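PDB 2OIX: xanthomonas outer protein D, which is a type III secreted effector of a plant pathogen, a cysteine protease that removes SUMO from its targets, here as its inactive catalytic fragment. Local coordinates for residues 62-67 / 82-87. The protein carries 1 engineered substitution. Residues are numbered along the deposited sequence; the frame is centred on the assembly and turned at random.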
ATOM      1  N   PRO A  62      12.545  -3.382   4.640  1.00 21.53           N
ATOM      2  CA  PRO A  62      11.854  -3.212   5.925  1.00 21.44           C
ATOM      3  C   PRO A  62      10.546  -3.999   6.056  1.00 21.71           C
ATOM      4  O   PRO A  62       9.922  -4.334   5.050  1.00 22.57           O
ATOM      5  CB  PRO A  62      11.574  -1.727   5.968  1.00 21.01           C
ATOM      6  CG  PRO A  62      12.667  -1.126   5.093  1.00 21.69           C
ATOM      7  CD  PRO A  62      12.799  -2.089   3.986  1.00 20.55           C
ATOM      8  N   PRO A  63      10.148  -4.318   7.297  1.00 21.20           N
ATOM      9  CA  PRO A  63       9.112  -5.332   7.487  1.00 21.29           C
ATOM     10  C   PRO A  63       7.661  -4.853   7.374  1.00 20.41           C
ATOM     11  O   PRO A  63       6.756  -5.686   7.330  1.00 21.98           O
ATOM     12  CB  PRO A  63       9.420  -5.835   8.908  1.00 21.46           C
ATOM     13  CG  PRO A  63       9.770  -4.482   9.609  1.00 20.84           C
ATOM     14  CD  PRO A  63      10.703  -3.862   8.588  1.00 21.11           C
ATOM     15  N   ILE A  64       7.421  -3.546   7.309  1.00 18.17           N
ATOM     16  CA  ILE A  64       6.037  -3.046   7.163  1.00 19.37           C
ATOM     17  C   ILE A  64       5.937  -2.423   5.774  1.00 18.31           C
ATOM     18  O   ILE A  64       6.464  -1.387   5.535  1.00 20.58           O
ATOM     19  CB  ILE A  64       5.614  -2.057   8.246  1.00 19.11           C
ATOM     20  CG1 ILE A  64       5.624  -2.735   9.614  1.00 18.70           C
ATOM     21  CG2 ILE A  64       4.187  -1.555   7.975  1.00 20.04           C
ATOM     22  CD1 ILE A  64       5.350  -1.871  10.784  1.00 18.75           C
ATOM     23  N   VAL A  65       5.268  -3.094   4.857  1.00 18.72           N
ATOM     24  CA  VAL A  65       5.356  -2.730   3.445  1.00 19.40           C
ATOM     25  C   VAL A  65       3.975  -2.352   2.956  1.00 20.02           C
ATOM     26  O   VAL A  65       3.002  -3.148   3.159  1.00 21.43           O
ATOM     27  CB  VAL A  65       5.873  -3.946   2.630  1.00 19.95           C
ATOM     28  CG1 VAL A  65       6.031  -3.605   1.170  1.00 17.84           C
ATOM     29  CG2 VAL A  65       7.243  -4.397   3.176  1.00 24.38           C
ATOM     30  N   PHE A  66       3.875  -1.148   2.360  1.00 20.71           N
ATOM     31  CA  PHE A  66       2.680  -0.622   1.698  1.00 18.94           C
ATOM     32  C   PHE A  66       2.736  -0.873   0.207  1.00 19.64           C
ATOM     33  O   PHE A  66       3.589  -0.296  -0.494  1.00 19.97           O
ATOM     34  CB  PHE A  66       2.552   0.903   1.995  1.00 19.63           C
ATOM     35  CG  PHE A  66       2.497   1.167   3.446  1.00 19.95           C
ATOM     36  CD1 PHE A  66       1.256   1.321   4.086  1.00 21.32           C
ATOM     37  CD2 PHE A  66       3.688   1.157   4.223  1.00 19.67           C
ATOM     38  CE1 PHE A  66       1.193   1.479   5.503  1.00 18.92           C
ATOM     39  CE2 PHE A  66       3.630   1.343   5.598  1.00 22.31           C
ATOM     40  CZ  PHE A  66       2.372   1.535   6.234  1.00 18.91           C
ATOM     41  N   LEU A  67       1.815  -1.702  -0.283  1.00 17.43           N
ATOM     42  CA  LEU A  67       1.826  -2.136  -1.677  1.00 18.21           C
ATOM     43  C   LEU A  67       0.594  -1.637  -2.381  1.00 17.60           C
ATOM     44  O   LEU A  67      -0.518  -2.131  -2.120  1.00 18.09           O
ATOM     45  CB  LEU A  67       1.805  -3.664  -1.752  1.00 16.90           C
ATOM     46  CG  LEU A  67       2.975  -4.351  -1.002  1.00 21.41           C
ATOM     47  CD1 LEU A  67       2.491  -5.351   0.016  1.00 24.31           C
ATOM     48  CD2 LEU A  67       3.898  -5.053  -1.949  1.00 27.17           C
ATOM     49  N   ASP A  82       2.802  -6.832   7.133  1.00 20.98           N
ATOM     50  CA  ASP A  82       3.577  -6.584   8.330  1.00 21.23           C
ATOM     51  C   ASP A  82       4.265  -7.888   8.697  1.00 21.55           C
ATOM     52  O   ASP A  82       3.643  -8.789   9.241  1.00 21.23           O
ATOM     53  CB  ASP A  82       2.671  -6.107   9.482  1.00 22.02           C
ATOM     54  CG  ASP A  82       3.366  -6.177  10.866  1.00 23.01           C
ATOM     55  OD1 ASP A  82       4.626  -6.166  10.933  1.00 22.07           O
ATOM     56  OD2 ASP A  82       2.683  -6.258  11.912  1.00 24.79           O
ATOM     57  N   ARG A  83       5.534  -8.018   8.330  1.00 22.20           N
ATOM     58  CA  ARG A  83       6.243  -9.253   8.641  1.00 22.44           C
ATOM     59  C   ARG A  83       7.289  -9.126   9.738  1.00 22.00           C
ATOM     60  O   ARG A  83       8.284  -9.877   9.756  1.00 19.74           O
ATOM     61  CB  ARG A  83       6.819  -9.890   7.376  1.00 23.92           C
ATOM     62  CG  ARG A  83       7.736  -8.952   6.652  1.00 27.35           C
ATOM     63  CD  ARG A  83       7.857  -9.212   5.156  1.00 32.63           C
ATOM     64  NE  ARG A  83       8.644  -8.099   4.635  1.00 31.50           N
ATOM     65  CZ  ARG A  83       8.883  -7.840   3.367  1.00 32.86           C
ATOM     66  NH1 ARG A  83       8.429  -8.650   2.412  1.00 34.52           N
ATOM     67  NH2 ARG A  83       9.607  -6.762   3.074  1.00 32.11           N
ATOM     68  N   ARG A  84       7.024  -8.260  10.714  1.00 20.37           N
ATOM     69  CA  ARG A  84       7.949  -8.064  11.831  1.00 20.75           C
ATOM     70  C   ARG A  84       8.114  -9.395  12.580  1.00 21.84           C
ATOM     71  O   ARG A  84       9.197  -9.745  13.053  1.00 21.58           O
ATOM     72  CB  ARG A  84       7.478  -6.982  12.795  1.00 20.73           C
ATOM     73  CG  ARG A  84       7.668  -5.560  12.291  1.00 20.37           C
ATOM     74  CD  ARG A  84       7.086  -4.620  13.293  1.00 17.87           C
ATOM     75  NE  ARG A  84       5.631  -4.677  13.165  1.00 21.52           N
ATOM     76  CZ  ARG A  84       4.784  -3.996  13.940  1.00 23.18           C
ATOM     77  NH1 ARG A  84       5.245  -3.232  14.933  1.00 22.78           N
ATOM     78  NH2 ARG A  84       3.475  -4.108  13.737  1.00 23.69           N
ATOM     79  N   ASN A  85       7.030 -10.156  12.639  1.00 22.84           N
ATOM     80  CA  ASN A  85       7.067 -11.498  13.198  1.00 24.19           C
ATOM     81  C   ASN A  85       6.972 -12.475  12.036  1.00 25.42           C
ATOM     82  O   ASN A  85       5.909 -12.630  11.442  1.00 26.62           O
ATOM     83  CB  ASN A  85       5.903 -11.703  14.161  1.00 23.60           C
ATOM     84  CG  ASN A  85       5.938 -13.062  14.842  1.00 25.26           C
ATOM     85  OD1 ASN A  85       6.640 -13.999  14.412  1.00 26.99           O
ATOM     86  ND2 ASN A  85       5.175 -13.180  15.926  1.00 25.81           N
ATOM     87  N   LYS A  86       8.080 -13.136  11.729  1.00 26.97           N
ATOM     88  CA  LYS A  86       8.151 -14.061  10.597  1.00 27.41           C
ATOM     89  C   LYS A  86       7.305 -15.342  10.709  1.00 27.30           C
ATOM     90  O   LYS A  86       6.951 -15.918   9.682  1.00 28.12           O
ATOM     91  CB  LYS A  86       9.607 -14.383  10.235  1.00 27.64           C
ATOM     92  CG  LYS A  86      10.223 -15.493  11.093  1.00 29.25           C
ATOM     93  CD  LYS A  86      11.322 -16.238  10.367  1.00 32.53           C
ATOM     94  CE  LYS A  86      11.372 -17.671  10.874  1.00 29.76           C
ATOM     95  NZ  LYS A  86      11.345 -17.711  12.370  1.00 31.02           N
ATOM     96  N   ASP A  87       6.976 -15.781  11.928  1.00 26.69           N
ATOM     97  CA  ASP A  87       6.035 -16.871  12.089  1.00 26.93           C
ATOM     98  C   ASP A  87       4.572 -16.443  12.152  1.00 26.54           C
ATOM     99  O   ASP A  87       3.688 -17.302  12.244  1.00 27.33           O
ATOM    100  CB  ASP A  87       6.398 -17.741  13.305  1.00 27.64           C
ATOM    101  CG  ASP A  87       7.890 -17.943  13.458  1.00 31.20           C
ATOM    102  OD1 ASP A  87       8.389 -19.085  13.246  1.00 34.93           O
ATOM    103  OD2 ASP A  87       8.575 -16.961  13.827  1.00 36.35           O
TER
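Two consecutive arginines, Arg83 and Arg84, pass on opposite sides of the chain leading into strand 64-71, Arg83 beside Pro62 and Val65, Arg84 beside Pro63 and Ile64. Arg83 has its CG between backbone N and carbonyl carbon (chi1 57°); from there the extended chain runs past Pro63, and NH2 donates to Pro62 O at 3.1 Å, from above the carbonyl plane. Val65 CG2 lies over one guanidinium face, 3.3 Å from Arg83 NH2, while NH1 reaches Leu56 O. A long, multiply donating side chain suits this place, since proline carbonyls still accept although their nitrogens cannot donate. Arg83 N donates a backbone hydrogen bond to Pro63 O at 2.8 Å. Arg84 bends at chi3 (-75°) into a side-on salt bridge of two hydrogen bonds, the oxygens of Asp82 matching its donors: NE to OD1, NH2 to OD2. Arg84 N also donates to OD1, from the opposite face to NE, closing an Asx turn. Aliphatic neighbours suit the rest of Arg84: Ile64 CD1 lies over one guanidinium face, toward its rim, and Pro63 CG packs on CG. Asp157 also pairs with NH2. Ile64 and Asp82 form a non-hydrogen-bonded antiparallel pair, where the hairpin of strands 64-71 and 75-82 ends in the mixed sheet of the Ulp1-type (C48) protease domain.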